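Lin1840 protein (Listeria innocua serovar 6a, PDB 4ZOC) probably hydrolyses terminal, non-reducing beta-D-glucosyl residues with release of beta-D-glucose, as a family 3 beta-glucosidase involved in beta-1,2-glucan metabolism. Local coordinates at residues K78-R81 / L82-L86; W147-V150 / M151-T154; N161-L164 / G165-M168; N209-T212 / R213-Y216; A289-F292 / S293-G297. The protein carries 2 engineered substitutions. One frame throughout, in Å; residues are numbered along the deposited sequence.

In the fold
All five contacts are local and follow one another along the N-terminal TIM-barrel part of this family 3 enzyme. Contact 1 joins helix 66-79 to strand 87-90; contact 2 lies in the loop after strand 133-134, and contact 3 in helix 158-173 that follows it. Contact 4 starts helix 212-219, after strand 187-193, and contact 5 ends helix 286-295, before strand 301-302. Contacts 2 and 3 touch, with centres about 15 Å apart and a probable hydrogen bond between Thr154 OG1 and Asn161 OD1. Contacts 1 and 4 are furthest apart, about 44 Å between centres. The set samples caps, turns and connections around one barrel; contact 2 lies near bound glucose and contact 4 bonds to the second subunit.

Contact 1: K78-R81 / L82-L86; sequences KTNR and LGIPL
The guanidinium of Arg81 overlaps the isobutyl end of Leu82 in a helix-to-strand connection of the TIM barrel: the chain leaves helix 66-79 here and heads for strand 87-90. The two side chains run side by side, and Leu82 CD2 lies over one guanidinium face, offset toward the rim, with Arg81 NH1 at 3.7 Å from Leu82 CD2. A bend at chi3 (71°) folds the arginine back over the leucine. The charged end is anchored beyond the turn, where Arg81 NH2 forms a salt bridge with Glu17 and a hydrogen bond to the carbonyl oxygen of Gln12; Leu82 and Ile84 both pack on Leu9 of helix 3-12.

Asn80, the first residue to leave helical geometry, organises the other half of the turn. With CG anti to the backbone nitrogen (chi1 -172°), its amide reaches forward along the chain, while ND2 is held by the carbonyl oxygen of Glu55. Gly83 has a positive phi that suits a residue without a side chain, and at this bend two successive amides face one oxygen. Gly83 N makes a weak bond to Asn80 OD1 at 2.9 Å. The stronger one is nearly straight (170°): Ile84 N meets Asn80 OD1 at 2.9 Å, from above the carbonyl plane.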
loop_
_atom_site.group_PDB
_atom_site.type_symbol
_atom_site.label_atom_id
_atom_site.label_comp_id
_atom_site.label_asym_id
_atom_site.label_seq_id
_atom_site.Cartn_x
_atom_site.Cartn_y
_atom_site.Cartn_z
ATOM N N LYS A 78 40.955 8.570 31.524
ATOM C CA LYS A 78 42.170 8.090 32.216
ATOM C C LYS A 78 42.999 7.186 31.279
ATOM O O LYS A 78 44.241 7.191 31.374
ATOM C CB LYS A 78 41.860 7.306 33.491
ATOM C CG LYS A 78 41.420 8.127 34.668
ATOM C CD LYS A 78 41.128 7.249 35.896
ATOM C CE LYS A 78 40.434 8.036 37.008
ATOM N NZ LYS A 78 41.314 8.274 38.183
ATOM N N THR A 79 42.332 6.415 30.405
ATOM C CA THR A 79 42.992 5.408 29.580
ATOM C C THR A 79 43.108 5.712 28.093
ATOM O O THR A 79 43.898 5.058 27.363
ATOM C CB THR A 79 42.351 4.046 29.763
ATOM O OG1 THR A 79 40.938 4.068 29.435
ATOM C CG2 THR A 79 42.555 3.575 31.232
ATOM N N ASN A 80 42.357 6.705 27.621
ATOM C CA ASN A 80 42.399 6.987 26.229
ATOM C C ASN A 80 43.727 7.664 25.839
ATOM O O ASN A 80 44.084 8.699 26.406
ATOM C CB ASN A 80 41.247 7.909 25.849
ATOM C CG ASN A 80 41.142 8.081 24.360
ATOM O OD1 ASN A 80 41.601 9.073 23.798
ATOM N ND2 ASN A 80 40.532 7.100 23.716
ATOM N N ARG A 81 44.403 7.154 24.819
ATOM C CA ARG A 81 45.780 7.627 24.572
ATOM C C ARG A 81 45.848 9.091 24.150
ATOM O O ARG A 81 46.691 9.843 24.641
ATOM C CB ARG A 81 46.465 6.783 23.531
ATOM C CG ARG A 81 47.913 7.169 23.218
ATOM C CD ARG A 81 48.453 6.167 22.219
ATOM N NE ARG A 81 47.874 6.310 20.874
ATOM C CZ ARG A 81 48.331 7.111 19.910
ATOM N NH1 ARG A 81 49.420 7.833 20.137
ATOM N NH2 ARG A 81 47.756 7.169 18.689
ATOM N N LEU A 82 44.961 9.507 23.231
ATOM C CA LEU A 82 45.003 10.880 22.719
ATOM C C LEU A 82 44.045 11.878 23.353
ATOM O O LEU A 82 44.121 13.063 23.015
ATOM C CB LEU A 82 44.830 10.906 21.184
ATOM C CG LEU A 82 45.878 10.137 20.381
ATOM C CD1 LEU A 82 45.439 9.989 18.932
ATOM C CD2 LEU A 82 47.241 10.829 20.450
ATOM N N GLY A 83 43.207 11.436 24.307
ATOM C CA GLY A 83 42.340 12.372 25.003
ATOM C C GLY A 83 41.092 12.727 24.210
ATOM O O GLY A 83 40.645 13.857 24.226
ATOM N N ILE A 84 40.569 11.742 23.495
ATOM C CA ILE A 84 39.347 11.939 22.658
ATOM C C ILE A 84 38.130 11.506 23.480
ATOM O O ILE A 84 37.919 10.273 23.689
ATOM C CB ILE A 84 39.415 11.164 21.339
ATOM C CG1 ILE A 84 40.627 11.569 20.509
ATOM C CG2 ILE A 84 38.207 11.493 20.466
ATOM C CD1 ILE A 84 40.847 10.608 19.347
ATOM N N PRO A 85 37.391 12.494 24.033
ATOM C CA PRO A 85 36.255 12.160 24.880
ATOM C C PRO A 85 35.159 11.467 24.111
ATOM O O PRO A 85 35.071 11.608 22.892
ATOM C CB PRO A 85 35.713 13.531 25.368
ATOM C CG PRO A 85 36.692 14.509 24.934
ATOM C CD PRO A 85 37.424 13.925 23.746
ATOM N N LEU A 86 34.369 10.703 24.846
ATOM C CA LEU A 86 33.146 10.080 24.324
ATOM C C LEU A 86 32.068 11.080 24.044
ATOM O O LEU A 86 31.922 12.090 24.743
ATOM C CB LEU A 86 32.593 9.082 25.339
ATOM C CG LEU A 86 33.405 7.798 25.504
ATOM C CD1 LEU A 86 33.083 7.154 26.785
ATOM C CD2 LEU A 86 33.130 6.853 24.351
#

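Contact 2: W147-V150 / M151-T154; sequences WGRV and MEST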
loop_
_atom_site.group_PDB
_atom_site.type_symbol
_atom_site.label_atom_id
_atom_site.label_comp_id
_atom_site.label_asym_id
_atom_site.label_seq_id
_atom_site.Cartn_x
_atom_site.Cartn_y
_atom_site.Cartn_z
ATOM N N TRP A 147 1.043 1.033 11.485
ATOM C CA TRP A 147 2.451 1.145 11.937
ATOM C C TRP A 147 2.491 1.839 13.278
ATOM O O TRP A 147 2.046 3.007 13.442
ATOM C CB TRP A 147 3.218 2.034 10.932
ATOM C CG TRP A 147 4.685 2.001 11.001
ATOM C CD1 TRP A 147 5.457 0.905 11.079
ATOM C CD2 TRP A 147 5.594 3.111 10.950
ATOM N NE1 TRP A 147 6.782 1.225 11.024
ATOM C CE2 TRP A 147 6.917 2.559 10.922
ATOM C CE3 TRP A 147 5.430 4.487 10.793
ATOM C CZ2 TRP A 147 8.084 3.358 10.824
ATOM C CZ3 TRP A 147 6.552 5.285 10.736
ATOM C CH2 TRP A 147 7.878 4.722 10.741
ATOM N N GLY A 148 3.115 1.179 14.263
ATOM C CA GLY A 148 3.176 1.725 15.607
ATOM C C GLY A 148 3.938 3.007 15.765
ATOM O O GLY A 148 3.681 3.789 16.674
ATOM N N ARG A 149 4.850 3.234 14.855
ATOM C CA ARG A 149 5.740 4.431 14.895
ATOM C C ARG A 149 5.090 5.716 14.371
ATOM O O ARG A 149 5.710 6.751 14.457
ATOM C CB ARG A 149 7.047 4.121 14.146
ATOM C CG ARG A 149 7.708 2.865 14.701
ATOM C CD ARG A 149 9.166 2.709 14.242
ATOM N NE ARG A 149 9.955 3.619 15.064
ATOM C CZ ARG A 149 11.241 3.490 15.377
ATOM N NH1 ARG A 149 11.985 2.493 14.909
ATOM N NH2 ARG A 149 11.772 4.396 16.187
ATOM N N VAL A 150 3.819 5.705 13.941
ATOM C CA VAL A 150 3.113 6.916 13.637
ATOM C C VAL A 150 3.163 7.853 14.840
ATOM O O VAL A 150 3.141 9.082 14.631
ATOM C CB VAL A 150 1.639 6.743 13.163
ATOM C CG1 VAL A 150 1.622 5.960 11.843
ATOM C CG2 VAL A 150 0.778 6.045 14.180
ATOM N N MET A 151 3.232 7.316 16.064
ATOM C CA MET A 151 3.212 8.191 17.255
ATOM C C MET A 151 4.397 9.152 17.289
ATOM O O MET A 151 4.343 10.141 17.976
ATOM C CB MET A 151 3.231 7.368 18.543
ATOM C CG MET A 151 4.445 6.399 18.663
ATOM S SD MET A 151 5.304 6.431 20.248
ATOM C CE MET A 151 5.893 8.103 20.263
ATOM N N GLU A 152 5.459 8.803 16.578
ATOM C CA GLU A 152 6.730 9.584 16.531
ATOM C C GLU A 152 6.732 10.671 15.501
ATOM O O GLU A 152 7.607 11.504 15.529
ATOM C CB GLU A 152 7.911 8.660 16.261
ATOM C CG GLU A 152 8.169 7.632 17.349
ATOM C CD GLU A 152 9.034 6.524 16.804
ATOM O OE1 GLU A 152 10.219 6.788 16.508
ATOM O OE2 GLU A 152 8.537 5.374 16.732
ATOM N N SER A 153 5.816 10.600 14.538
ATOM C CA SER A 153 5.748 11.506 13.415
ATOM C C SER A 153 4.735 12.573 13.730
ATOM O O SER A 153 3.879 12.343 14.554
ATOM C CB SER A 153 5.300 10.700 12.172
ATOM O OG SER A 153 5.172 11.586 11.015
ATOM N N THR A 154 4.763 13.718 13.002
ATOM C CA THR A 154 3.728 14.684 13.117
ATOM C C THR A 154 2.604 14.448 12.116
ATOM O O THR A 154 1.681 15.312 12.055
ATOM C CB THR A 154 4.287 16.160 13.130
ATOM O OG1 THR A 154 5.168 16.417 11.996
ATOM C CG2 THR A 154 5.083 16.379 14.458
#
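Arg149 grips Glu152 side-on, one nitrogen to each carboxylate oxygen. Arg149 NE meets Glu152 OE2 at 2.8 Å on its syn side, and Arg149 NH2 meets Glu152 OE1 at 2.9 Å through the syn lone pair. The carboxylate approaches the edge of the guanidinium close to its plane, although the two planes are turned 39° apart. The bend of the arginine chain at chi3 (78°) turns NE and NH2 together toward the acid.

Short backbone turns set this spacing. Glu152 N bonds to Arg149 O at 3.0 Å and Ser153 N to Val150 O at 3.1 Å, the i to i+3 pattern of a 3-10 helix, which brings the acid back beside the arginine. Under the arginine, Trp147 offers a ring face to Arg149 CB, 3.3 Å above its plane and toward the rim.

Further out, Arg149 NH1 is hydrogen-bonded to the hydroxyl of Tyr196, whose ring packs edge-to-face with Trp147. The same nitrogen has a long, weak ion pair with Glu473, a residue of the glucose pocket. The side chain of Arg149 lies about 6 Å from a bound glucose, consistent with a second-shell place for this 3-10 turn beside the sugar pocket of the TIM-barrel domain.

Contact 3: N161-L164 / G165-M168; sequences NSEL and GKAM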
loop_
_atom_site.group_PDB
_atom_site.type_symbol
_atom_site.label_atom_id
_atom_site.label_comp_id
_atom_site.label_asym_id
_atom_site.label_seq_id
_atom_site.Cartn_x
_atom_site.Cartn_y
_atom_site.Cartn_z
ATOM N N ASN A 161 5.058 18.637 8.556
ATOM C CA ASN A 161 6.129 17.890 9.198
ATOM C C ASN A 161 7.439 18.650 9.095
ATOM O O ASN A 161 8.266 18.618 10.004
ATOM C CB ASN A 161 6.328 16.469 8.582
ATOM C CG ASN A 161 5.131 15.573 8.852
ATOM O OD1 ASN A 161 4.279 15.949 9.692
ATOM N ND2 ASN A 161 5.112 14.399 8.301
ATOM N N SER A 162 7.627 19.298 7.942
ATOM C CA SER A 162 8.829 20.127 7.715
ATOM C C SER A 162 8.907 21.304 8.719
ATOM O O SER A 162 9.958 21.522 9.331
ATOM C CB SER A 162 8.864 20.669 6.276
ATOM O OG SER A 162 9.015 19.640 5.284
ATOM N N GLU A 163 7.783 22.000 8.918
ATOM C CA GLU A 163 7.708 23.233 9.774
ATOM C C GLU A 163 7.933 22.845 11.227
ATOM O O GLU A 163 8.739 23.458 11.929
ATOM C CB GLU A 163 6.436 23.977 9.547
ATOM C CG GLU A 163 6.344 24.571 8.125
ATOM C CD GLU A 163 7.311 25.701 7.957
ATOM O OE1 GLU A 163 7.147 26.684 8.630
ATOM O OE2 GLU A 163 8.283 25.608 7.185
ATOM N N LEU A 164 7.290 21.775 11.659
ATOM C CA LEU A 164 7.492 21.324 13.044
ATOM C C LEU A 164 8.871 20.674 13.326
ATOM O O LEU A 164 9.454 20.823 14.437
ATOM C CB LEU A 164 6.349 20.436 13.469
ATOM C CG LEU A 164 4.956 21.104 13.336
ATOM C CD1 LEU A 164 3.964 20.100 13.935
ATOM C CD2 LEU A 164 4.786 22.419 14.046
ATOM N N GLY A 165 9.433 20.014 12.329
ATOM C CA GLY A 165 10.776 19.513 12.453
ATOM C C GLY A 165 11.770 20.635 12.641
ATOM O O GLY A 165 12.658 20.531 13.485
ATOM N N LYS A 166 11.647 21.682 11.843
ATOM C CA LYS A 166 12.486 22.836 12.011
ATOM C C LYS A 166 12.331 23.453 13.409
ATOM O O LYS A 166 13.335 23.799 14.062
ATOM C CB LYS A 166 12.259 23.911 10.972
ATOM C CG LYS A 166 12.695 23.498 9.632
ATOM C CD LYS A 166 12.574 24.620 8.614
ATOM C CE LYS A 166 11.168 24.854 8.277
ATOM N NZ LYS A 166 11.096 26.046 7.374
ATOM N N ALA A 167 11.085 23.569 13.891
ATOM C CA ALA A 167 10.890 24.033 15.244
ATOM C C ALA A 167 11.563 23.161 16.302
ATOM O O ALA A 167 12.144 23.714 17.249
ATOM C CB ALA A 167 9.408 24.221 15.514
ATOM N N MET A 168 11.544 21.822 16.127
ATOM C CA MET A 168 12.202 20.929 17.107
ATOM C C MET A 168 13.709 21.106 17.093
ATOM O O MET A 168 14.354 21.246 18.159
ATOM C CB MET A 168 11.894 19.488 16.822
ATOM C CG MET A 168 10.582 18.967 17.282
ATOM S SD MET A 168 10.591 17.139 17.544
ATOM C CE MET A 168 8.825 17.037 17.334
#
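Glu163 and Lys166 meet on the less buried side of helix 158-173, three residues apart and running alongside each other. Lys166 NZ reaches Glu163 OE2 at 2.9 Å in a salt bridge; the ammonium comes from the syn side of the oxygen but 31° out of the carboxylate plane. The acid gets there by folding at chi2 (-70°), which turns its carboxylate back along the helix surface, and the lysine by a bend at chi3 (-73°). The methylene chain of Lys166 meanwhile follows the backbone, its CG 3.4 Å from Ser162 O. Ala167, also partly exposed, adds a methyl on this side.

The backbone and the remaining side chains are much more closely packed. Successive i to i+4 bonds carry the helix through both segments: Gly165 N to Asn161 O, Lys166 N to Ser162 O, and Ala167 N to Glu163 O. The last of the series joins Met168 N to Leu164 O at 2.9 Å. Leu164 and Met168, one turn apart, are buried together against Val115 of helix 112-128, while Ser162 packs on Ala222 and Ala225 of helix 221-228.

Glu163 has a second basic partner, since its OE1 forms a salt bridge with Arg112. One carboxylate therefore faces two cations, one on its own helix and one on the neighbouring helix 112-128; this would probably stabilise its ionised form, while the bond to Arg112 links the two helices.

Contact 4: N209-T212 / R213-Y216; sequences NMST and RELY
Ser211 OG is gripped from two subunits: it accepts a bond from Glu214 N at 3.1 Å, and it is hydrogen-bonded to Asp242 of the second subunit. The first bond makes Ser211 the N-cap of helix 212-219. Its hydroxyl stands between its own backbone N and carbonyl carbon (chi1 76°), a setting that turns OG toward the amide three residues on.

Behind the cap the helix begins with two nearly straight bonds. Leu215 N meets Ser211 O at 2.9 Å and Tyr216 N meets Thr212 O at 2.9 Å, both donors lying close to the C=O axis. The carbonyl oxygen of Thr212 also lies at the edge of the Tyr216 ring, in its plane, with Tyr216 CD1 3.3 Å from Thr212 O. Alongside, the methyl Thr212 CG2 rests 3.8 Å from Tyr216 CE1, the two side chains pointing the same way.

Arg213 and Glu214 add a salt bridge in which Arg213 NH1 donates to the anti lone pair of Glu214 OE1 at 2.9 Å. Arg213 NH2 goes to Asp242 of the second subunit as well, so cap and arginine share one acid across the dimer interface.

Within its own chain the turn leans on helix 250-260, where Thr212, Leu215 and Tyr216 all pack on Trp251, and Tyr216 also meets the ring of Tyr688 in strand 687-688.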
loop_
_atom_site.group_PDB
_atom_site.type_symbol
_atom_site.label_atom_id
_atom_site.label_comp_id
_atom_site.label_asym_id
_atom_site.label_seq_id
_atom_site.Cartn_x
_atom_site.Cartn_y
_atom_site.Cartn_z
ATOM N N ASN A 209 8.480 0.819 -0.901
ATOM C CA ASN A 209 8.748 1.082 -2.346
ATOM C C ASN A 209 7.840 2.202 -2.851
ATOM O O ASN A 209 6.602 2.188 -2.624
ATOM C CB ASN A 209 8.513 -0.132 -3.177
ATOM C CG ASN A 209 8.924 0.088 -4.619
ATOM O OD1 ASN A 209 8.064 0.338 -5.500
ATOM N ND2 ASN A 209 10.227 -0.017 -4.881
ATOM N N MET A 210 8.482 3.183 -3.470
ATOM C CA MET A 210 7.821 4.290 -4.156
ATOM C C MET A 210 8.743 4.755 -5.304
ATOM O O MET A 210 9.977 4.476 -5.328
ATOM C CB MET A 210 7.463 5.476 -3.238
ATOM C CG MET A 210 8.629 6.311 -2.679
ATOM S SD MET A 210 9.448 5.605 -1.234
ATOM C CE MET A 210 8.158 5.600 -0.007
ATOM N N SER A 211 8.159 5.451 -6.248
ATOM C CA SER A 211 8.957 6.031 -7.329
ATOM C C SER A 211 9.959 7.092 -6.728
ATOM O O SER A 211 9.716 7.706 -5.712
ATOM C CB SER A 211 8.104 6.619 -8.430
ATOM O OG SER A 211 7.545 7.888 -8.044
ATOM N N THR A 212 11.085 7.237 -7.389
ATOM C CA THR A 212 12.044 8.297 -7.057
ATOM C C THR A 212 11.380 9.658 -6.972
ATOM O O THR A 212 11.568 10.422 -6.010
ATOM C CB THR A 212 13.207 8.279 -7.999
ATOM O OG1 THR A 212 13.710 6.919 -8.173
ATOM C CG2 THR A 212 14.305 9.158 -7.411
ATOM N N ARG A 213 10.477 9.929 -7.921
ATOM C CA ARG A 213 9.791 11.214 -7.947
ATOM C C ARG A 213 8.954 11.383 -6.693
ATOM O O ARG A 213 8.924 12.457 -6.117
ATOM C CB ARG A 213 8.877 11.359 -9.179
ATOM C CG ARG A 213 8.208 12.757 -9.285
ATOM C CD ARG A 213 7.151 12.810 -10.410
ATOM N NE ARG A 213 6.301 11.603 -10.285
ATOM C CZ ARG A 213 5.405 11.418 -9.307
ATOM N NH1 ARG A 213 5.204 12.376 -8.395
ATOM N NH2 ARG A 213 4.723 10.228 -9.167
ATOM N N GLU A 214 8.238 10.309 -6.297
ATOM C CA GLU A 214 7.403 10.422 -5.078
ATOM C C GLU A 214 8.285 10.544 -3.794
ATOM O O GLU A 214 7.989 11.313 -2.869
ATOM C CB GLU A 214 6.495 9.200 -4.908
ATOM C CG GLU A 214 5.171 9.485 -5.581
ATOM C CD GLU A 214 4.435 10.665 -4.960
ATOM O OE1 GLU A 214 4.152 11.669 -5.760
ATOM O OE2 GLU A 214 4.180 10.554 -3.717
ATOM N N LEU A 215 9.373 9.815 -3.770
ATOM C CA LEU A 215 10.383 10.021 -2.696
ATOM C C LEU A 215 10.780 11.475 -2.550
ATOM O O LEU A 215 10.669 12.128 -1.497
ATOM C CB LEU A 215 11.594 9.117 -2.964
ATOM C CG LEU A 215 12.711 9.267 -1.905
ATOM C CD1 LEU A 215 12.307 8.697 -0.551
ATOM C CD2 LEU A 215 13.856 8.411 -2.454
ATOM N N TYR A 216 11.171 12.083 -3.669
ATOM C CA TYR A 216 11.499 13.536 -3.609
ATOM C C TYR A 216 10.323 14.428 -3.256
ATOM O O TYR A 216 10.470 15.447 -2.525
ATOM C CB TYR A 216 12.062 14.022 -4.951
ATOM C CG TYR A 216 13.557 13.773 -5.158
ATOM C CD1 TYR A 216 14.030 12.615 -5.633
ATOM C CD2 TYR A 216 14.496 14.764 -4.782
ATOM C CE1 TYR A 216 15.397 12.396 -5.788
ATOM C CE2 TYR A 216 15.847 14.548 -4.940
ATOM C CZ TYR A 216 16.303 13.380 -5.471
ATOM O OH TYR A 216 17.659 13.147 -5.644
#

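Contact 5: A289-F292 / S293-G297; sequences AAQF and SMEAG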
loop_
_atom_site.group_PDB
_atom_site.type_symbol
_atom_site.label_atom_id
_atom_site.label_comp_id
_atom_site.label_asym_id
_atom_site.label_seq_id
_atom_site.Cartn_x
_atom_site.Cartn_y
_atom_site.Cartn_z
ATOM N N ALA A 289 28.977 -6.160 4.822
ATOM C CA ALA A 289 28.158 -5.171 5.531
ATOM C C ALA A 289 28.982 -3.935 5.901
ATOM O O ALA A 289 28.604 -2.785 5.619
ATOM C CB ALA A 289 27.542 -5.780 6.776
ATOM N N ALA A 290 30.179 -4.185 6.452
ATOM C CA ALA A 290 31.140 -3.116 6.761
ATOM C C ALA A 290 31.572 -2.361 5.526
ATOM O O ALA A 290 31.582 -1.135 5.466
ATOM C CB ALA A 290 32.366 -3.744 7.476
ATOM N N GLN A 291 31.971 -3.086 4.506
ATOM C CA GLN A 291 32.437 -2.401 3.307
ATOM C C GLN A 291 31.359 -1.509 2.708
ATOM O O GLN A 291 31.592 -0.377 2.396
ATOM C CB GLN A 291 32.886 -3.417 2.254
ATOM C CG GLN A 291 33.454 -2.788 1.009
ATOM C CD GLN A 291 33.752 -3.808 -0.087
ATOM O OE1 GLN A 291 33.983 -5.002 0.150
ATOM N NE2 GLN A 291 33.786 -3.318 -1.302
ATOM N N PHE A 292 30.169 -2.071 2.496
ATOM C CA PHE A 292 29.116 -1.329 1.763
ATOM C C PHE A 292 28.587 -0.164 2.623
ATOM O O PHE A 292 28.338 0.891 2.130
ATOM C CB PHE A 292 27.982 -2.284 1.345
ATOM C CG PHE A 292 28.432 -3.476 0.534
ATOM C CD1 PHE A 292 29.576 -3.408 -0.263
ATOM C CD2 PHE A 292 27.674 -4.623 0.509
ATOM C CE1 PHE A 292 29.949 -4.519 -1.019
ATOM C CE2 PHE A 292 28.037 -5.725 -0.280
ATOM C CZ PHE A 292 29.177 -5.646 -1.018
ATOM N N SER A 293 28.532 -0.352 3.942
ATOM C CA SER A 293 28.119 0.735 4.835
ATOM C C SER A 293 29.113 1.857 4.850
ATOM O O SER A 293 28.724 2.977 4.805
ATOM C CB SER A 293 27.785 0.216 6.254
ATOM O OG SER A 293 26.680 -0.691 6.158
ATOM N N MET A 294 30.414 1.556 4.893
ATOM C CA MET A 294 31.378 2.658 4.846
ATOM C C MET A 294 31.413 3.351 3.462
ATOM O O MET A 294 31.549 4.570 3.371
ATOM C CB MET A 294 32.787 2.234 5.284
ATOM C CG MET A 294 33.682 3.445 5.455
ATOM S SD MET A 294 34.860 3.315 6.797
ATOM C CE MET A 294 33.866 3.947 8.131
ATOM N N GLU A 295 31.272 2.577 2.393
ATOM C CA GLU A 295 31.158 3.165 1.089
ATOM C C GLU A 295 29.996 4.155 1.023
ATOM O O GLU A 295 30.056 5.194 0.353
ATOM C CB GLU A 295 31.002 2.081 0.055
ATOM C CG GLU A 295 32.331 1.386 -0.284
ATOM C CD GLU A 295 32.187 0.174 -1.164
ATOM O OE1 GLU A 295 31.034 -0.212 -1.405
ATOM O OE2 GLU A 295 33.244 -0.359 -1.661
ATOM N N ALA A 296 28.896 3.801 1.708
ATOM C CA ALA A 296 27.697 4.658 1.719
ATOM C C ALA A 296 27.824 5.783 2.721
ATOM O O ALA A 296 26.922 6.624 2.860
ATOM C CB ALA A 296 26.451 3.804 2.016
ATOM N N GLY A 297 28.924 5.859 3.487
ATOM C CA GLY A 297 29.118 7.027 4.340
ATOM C C GLY A 297 28.553 7.036 5.764
ATOM O O GLY A 297 28.357 8.119 6.388
#
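Ser293 bonds twice to Ala289, the residue one turn earlier. Ser293 N lies 3.0 Å from Ala289 O and Ser293 OG 2.9 Å from the same oxygen; the two donors arrive from opposite faces of the carbonyl plane. With OG anti to its own carbonyl carbon (chi1 -62°), the buried hydroxyl folds back onto the helix and is satisfied there.

The other backbone bonds carry the i to i+4 pattern on to the C-terminal end of helix 286-295, in the connection between the last two strands of the TIM barrel. Ala296 N still reaches Phe292 O at 3.0 Å, and Gly297 N turns back to Met294 O at 2.9 Å. With the positive phi of Gly297 (89°), this closes the helix in a Schellman motif.

Between polar side chains, Gln291 NE2 donates to Glu295 OE2 at 3.0 Å along an almost straight line (177°). The acceptor lies in the amide plane, yet the donor comes from above the carboxylate, the two groups being nearly perpendicular. Glu295 OE1 has its own partner, a salt bridge to Lys250.

At the aromatic side, Glu295 OE1 lies at the edge of the Phe292 ring, near its plane, with Phe292 CD1 3.7 Å from Glu295 OE1; the phenylalanine also packs on Met248.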